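Long-range contact in MccB protein (Escherichia coli, PDB 6OM4), which probably adenylylates the N-formylated heptapeptide MccA with ATP, the nucleotide-coupling step in the biosynthesis of the Trojan horse antibiotic microcin C7: residues A[20-34]-A[66-78]. Residues are numbered along the deposited sequence; the frame is centred on the assembly and turned at random.
Sequences VGGGGKEQYVENLVL and SNCFRFLKENFFI
Lys25 and Asn75 mark the closest backbone approach, 6.1 Å between CA atoms, where the hairpin loop 21-26, closed by two backbone hydrogen bonds between Val20 and Gln27, faces the end of helix 62-74. The helix ends in a Schellman motif, with Phe76 at positive phi, and the chain then brings Phe77 against the loop. CG1 of Val20, held anti to the backbone N (chi1 180°), touches two aromatic rings, lying 3.7 Å from Phe77 CE2 and at the edge of the Phe71 ring. The far end of Phe77 enters the mouth of the loop, its CZ 3.4 Å from Lys25 O and close also to Val20 O and Gly21 CA. Phe71, one turn before Asn75 on the helix, points in much the same direction as Phe77: its CZ meets Gln27 CB at 3.6 Å and Val29 CG2 beyond it. Asn75 sits between these rings, ND2 over the centre of Phe71 and CB over the centre of Phe77; its ND2 donates to Phe71 O (2.9 Å). Gln27 bends at chi2 (-65°), which turns NE2 back to donate to Lys25 O from above the carbonyl plane and leaves it 3.2 Å from Asn75 OD1. Lys25 runs its aliphatic chain past Asn75 O to the edge of Phe76, and its ammonium group forms a cation-pi contact with Tyr102. Farther along, Leu34 CD1 packs on Cys68 SG. Van der Waals contacts thus largely join sheet 11-14/17-20/27-29 and the start of helix 32-43 to helix 62-74 and its following turn, while intrasegment bonds orient both amides among the rings.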
# COMPACT_ATOMS: atom_id res chain seq x y z
N VAL A 20 -15.75 -5.13 -21.53
CA VAL A 20 -15.10 -3.85 -21.68
C VAL A 20 -14.31 -3.56 -20.41
O VAL A 20 -14.83 -3.57 -19.31
CB VAL A 20 -16.12 -2.74 -21.98
CG1 VAL A 20 -15.42 -1.38 -22.13
CG2 VAL A 20 -16.99 -3.09 -23.18
N GLY A 21 -13.01 -3.29 -20.57
CA GLY A 21 -12.21 -2.91 -19.47
C GLY A 21 -11.52 -4.10 -18.84
O GLY A 21 -11.81 -5.26 -19.17
N GLY A 22 -10.57 -3.80 -17.96
CA GLY A 22 -9.91 -4.82 -17.18
C GLY A 22 -9.68 -4.37 -15.76
O GLY A 22 -9.53 -3.15 -15.49
N GLY A 23 -9.58 -5.35 -14.85
CA GLY A 23 -9.41 -5.06 -13.40
C GLY A 23 -10.75 -4.94 -12.70
O GLY A 23 -11.72 -5.50 -13.20
N GLY A 24 -10.78 -4.27 -11.54
CA GLY A 24 -11.97 -4.11 -10.68
C GLY A 24 -13.18 -3.56 -11.42
O GLY A 24 -14.32 -3.94 -11.10
N LYS A 25 -12.94 -2.71 -12.43
CA LYS A 25 -14.04 -2.04 -13.18
C LYS A 25 -14.40 -2.77 -14.49
O LYS A 25 -15.23 -2.29 -15.26
CB LYS A 25 -13.66 -0.59 -13.45
CG LYS A 25 -13.73 0.25 -12.18
CD LYS A 25 -13.16 1.61 -12.36
CE LYS A 25 -12.67 2.22 -11.07
NZ LYS A 25 -11.37 1.64 -10.68
N GLU A 26 -13.84 -3.96 -14.72
CA GLU A 26 -14.21 -4.73 -15.91
C GLU A 26 -15.72 -4.96 -15.92
O GLU A 26 -16.31 -5.28 -14.90
CB GLU A 26 -13.46 -6.07 -15.90
CG GLU A 26 -13.91 -7.07 -16.95
CD GLU A 26 -13.61 -8.52 -16.57
OE1 GLU A 26 -12.61 -9.01 -17.10
OE2 GLU A 26 -14.35 -9.10 -15.72
N GLN A 27 -16.35 -4.71 -17.07
CA GLN A 27 -17.79 -4.90 -17.22
C GLN A 27 -18.10 -5.98 -18.25
O GLN A 27 -17.61 -5.95 -19.38
CB GLN A 27 -18.41 -3.61 -17.72
CG GLN A 27 -18.20 -2.45 -16.77
CD GLN A 27 -18.92 -2.70 -15.48
OE1 GLN A 27 -20.06 -3.19 -15.47
NE2 GLN A 27 -18.28 -2.35 -14.37
N TYR A 28 -18.96 -6.93 -17.85
CA TYR A 28 -19.54 -7.85 -18.77
C TYR A 28 -20.85 -7.25 -19.27
O TYR A 28 -21.75 -6.94 -18.45
CB TYR A 28 -19.75 -9.23 -18.13
CG TYR A 28 -20.48 -10.23 -19.00
CD1 TYR A 28 -19.98 -10.64 -20.22
CD2 TYR A 28 -21.69 -10.78 -18.59
CE1 TYR A 28 -20.65 -11.55 -21.03
CE2 TYR A 28 -22.37 -11.70 -19.38
CZ TYR A 28 -21.85 -12.09 -20.60
OH TYR A 28 -22.50 -13.00 -21.38
N VAL A 29 -20.97 -7.15 -20.60
CA VAL A 29 -22.17 -6.66 -21.27
C VAL A 29 -22.78 -7.82 -22.06
O VAL A 29 -22.26 -8.23 -23.05
CB VAL A 29 -21.79 -5.49 -22.20
CG1 VAL A 29 -23.01 -4.82 -22.80
CG2 VAL A 29 -20.98 -4.48 -21.43
N GLU A 30 -23.88 -8.37 -21.54
CA GLU A 30 -24.49 -9.55 -22.13
C GLU A 30 -25.14 -9.20 -23.47
O GLU A 30 -25.17 -10.02 -24.41
CB GLU A 30 -25.48 -10.15 -21.12
CG GLU A 30 -26.57 -11.02 -21.74
CD GLU A 30 -26.14 -12.39 -22.22
OE1 GLU A 30 -24.92 -12.64 -22.28
OE2 GLU A 30 -27.04 -13.22 -22.56
N ASN A 31 -25.69 -7.99 -23.54
CA ASN A 31 -26.38 -7.45 -24.70
C ASN A 31 -25.34 -7.14 -25.79
O ASN A 31 -24.62 -6.14 -25.71
CB ASN A 31 -27.18 -6.24 -24.24
CG ASN A 31 -28.01 -5.52 -25.28
OD1 ASN A 31 -27.71 -5.51 -26.48
ND2 ASN A 31 -28.99 -4.79 -24.78
N LEU A 32 -25.27 -7.99 -26.82
CA LEU A 32 -24.26 -7.84 -27.88
C LEU A 32 -24.40 -6.51 -28.60
O LEU A 32 -23.41 -5.91 -29.03
CB LEU A 32 -24.41 -8.94 -28.92
CG LEU A 32 -23.35 -10.02 -28.89
CD1 LEU A 32 -23.60 -11.00 -30.03
CD2 LEU A 32 -21.95 -9.43 -28.95
N VAL A 33 -25.64 -6.09 -28.82
CA VAL A 33 -25.84 -4.89 -29.57
C VAL A 33 -25.28 -3.69 -28.81
O VAL A 33 -24.71 -2.78 -29.41
CB VAL A 33 -27.33 -4.71 -29.88
CG1 VAL A 33 -27.65 -3.36 -30.49
CG2 VAL A 33 -27.79 -5.83 -30.78
N LEU A 34 -25.52 -3.67 -27.49
CA LEU A 34 -25.02 -2.65 -26.61
C LEU A 34 -23.49 -2.70 -26.59
O LEU A 34 -22.85 -1.65 -26.68
CB LEU A 34 -25.62 -2.84 -25.21
CG LEU A 34 -25.11 -1.86 -24.15
CD1 LEU A 34 -25.31 -0.42 -24.60
CD2 LEU A 34 -25.76 -2.12 -22.79
N SER A 66 -25.53 8.28 -25.90
CA SER A 66 -25.57 8.89 -24.59
C SER A 66 -25.38 7.82 -23.48
O SER A 66 -24.63 8.01 -22.53
CB SER A 66 -26.88 9.68 -24.45
OG SER A 66 -27.06 10.16 -23.14
N ASN A 67 -26.09 6.70 -23.62
CA ASN A 67 -25.99 5.56 -22.74
C ASN A 67 -24.54 5.04 -22.73
O ASN A 67 -23.99 4.83 -21.63
CB ASN A 67 -27.02 4.52 -23.15
CG ASN A 67 -27.03 3.25 -22.34
OD1 ASN A 67 -27.19 2.15 -22.91
ND2 ASN A 67 -26.98 3.40 -21.02
N CYS A 68 -23.95 4.86 -23.91
CA CYS A 68 -22.59 4.30 -24.02
C CYS A 68 -21.58 5.27 -23.41
O CYS A 68 -20.68 4.89 -22.69
CB CYS A 68 -22.22 3.95 -25.45
SG CYS A 68 -23.26 2.64 -26.14
N PHE A 69 -21.75 6.56 -23.67
CA PHE A 69 -20.82 7.53 -23.15
C PHE A 69 -20.85 7.52 -21.60
O PHE A 69 -19.81 7.57 -20.95
CB PHE A 69 -21.14 8.88 -23.76
CG PHE A 69 -20.25 10.01 -23.30
CD1 PHE A 69 -19.05 10.26 -23.92
CD2 PHE A 69 -20.66 10.82 -22.27
CE1 PHE A 69 -18.25 11.31 -23.49
CE2 PHE A 69 -19.87 11.88 -21.86
CZ PHE A 69 -18.64 12.08 -22.44
N ARG A 70 -22.06 7.51 -21.00
CA ARG A 70 -22.25 7.44 -19.53
C ARG A 70 -21.53 6.19 -18.97
O ARG A 70 -20.84 6.25 -17.94
CB ARG A 70 -23.74 7.45 -19.17
CG ARG A 70 -24.08 7.43 -17.68
CD ARG A 70 -24.40 6.06 -17.08
NE ARG A 70 -25.30 5.33 -17.94
CZ ARG A 70 -25.30 4.04 -18.16
NH1 ARG A 70 -26.32 3.52 -18.82
NH2 ARG A 70 -24.32 3.25 -17.75
N PHE A 71 -21.71 5.08 -19.65
CA PHE A 71 -21.11 3.81 -19.28
C PHE A 71 -19.57 3.92 -19.26
O PHE A 71 -18.92 3.50 -18.31
CB PHE A 71 -21.59 2.71 -20.22
CG PHE A 71 -20.87 1.40 -20.13
CD1 PHE A 71 -19.64 1.21 -20.75
CD2 PHE A 71 -21.43 0.34 -19.43
CE1 PHE A 71 -18.95 0.02 -20.63
CE2 PHE A 71 -20.76 -0.88 -19.35
CZ PHE A 71 -19.53 -1.04 -19.94
N LEU A 72 -19.00 4.44 -20.34
CA LEU A 72 -17.53 4.60 -20.42
C LEU A 72 -17.02 5.57 -19.35
O LEU A 72 -15.98 5.35 -18.75
CB LEU A 72 -17.16 5.04 -21.83
CG LEU A 72 -17.37 3.97 -22.90
CD1 LEU A 72 -17.28 4.57 -24.30
CD2 LEU A 72 -16.33 2.89 -22.75
N LYS A 73 -17.73 6.68 -19.12
CA LYS A 73 -17.36 7.67 -18.15
C LYS A 73 -17.39 7.13 -16.72
O LYS A 73 -16.50 7.44 -15.91
CB LYS A 73 -18.33 8.86 -18.19
CG LYS A 73 -18.12 9.89 -19.27
CD LYS A 73 -18.94 11.15 -18.96
CE LYS A 73 -18.12 12.27 -18.36
NZ LYS A 73 -17.14 11.74 -17.38
N GLU A 74 -18.48 6.43 -16.35
CA GLU A 74 -18.68 6.05 -14.94
C GLU A 74 -17.66 4.97 -14.53
O GLU A 74 -17.47 4.75 -13.34
CB GLU A 74 -20.13 5.64 -14.71
CG GLU A 74 -20.46 4.25 -15.25
CD GLU A 74 -21.94 3.89 -15.21
OE1 GLU A 74 -22.74 4.72 -14.73
OE2 GLU A 74 -22.30 2.78 -15.72
N ASN A 75 -17.03 4.32 -15.51
CA ASN A 75 -15.96 3.36 -15.24
C ASN A 75 -14.56 3.98 -15.43
O ASN A 75 -13.57 3.26 -15.33
CB ASN A 75 -16.17 2.12 -16.10
CG ASN A 75 -17.39 1.34 -15.66
OD1 ASN A 75 -17.39 0.74 -14.59
ND2 ASN A 75 -18.41 1.35 -16.48
N PHE A 76 -14.47 5.29 -15.73
CA PHE A 76 -13.19 5.98 -16.03
C PHE A 76 -12.47 5.36 -17.24
O PHE A 76 -11.25 5.51 -17.40
CB PHE A 76 -12.30 6.09 -14.78
CG PHE A 76 -13.10 6.52 -13.58
CD1 PHE A 76 -13.73 7.75 -13.58
CD2 PHE A 76 -13.27 5.67 -12.52
CE1 PHE A 76 -14.52 8.12 -12.51
CE2 PHE A 76 -14.01 6.08 -11.42
CZ PHE A 76 -14.67 7.29 -11.44
N PHE A 77 -13.25 4.79 -18.18
CA PHE A 77 -12.69 4.29 -19.44
C PHE A 77 -12.41 5.44 -20.40
O PHE A 77 -11.45 5.41 -21.18
CB PHE A 77 -13.62 3.26 -20.05
CG PHE A 77 -13.85 2.01 -19.23
CD1 PHE A 77 -12.91 1.56 -18.32
CD2 PHE A 77 -14.97 1.24 -19.47
CE1 PHE A 77 -13.11 0.37 -17.63
CE2 PHE A 77 -15.17 0.05 -18.78
CZ PHE A 77 -14.24 -0.38 -17.87
N ILE A 78 -13.26 6.46 -20.35
CA ILE A 78 -12.92 7.75 -20.96
C ILE A 78 -12.70 8.75 -19.83
O ILE A 78 -13.40 8.71 -18.79
CB ILE A 78 -13.96 8.23 -22.00
CG1 ILE A 78 -15.34 8.44 -21.41
CG2 ILE A 78 -14.01 7.30 -23.22
CD1 ILE A 78 -16.27 9.13 -22.37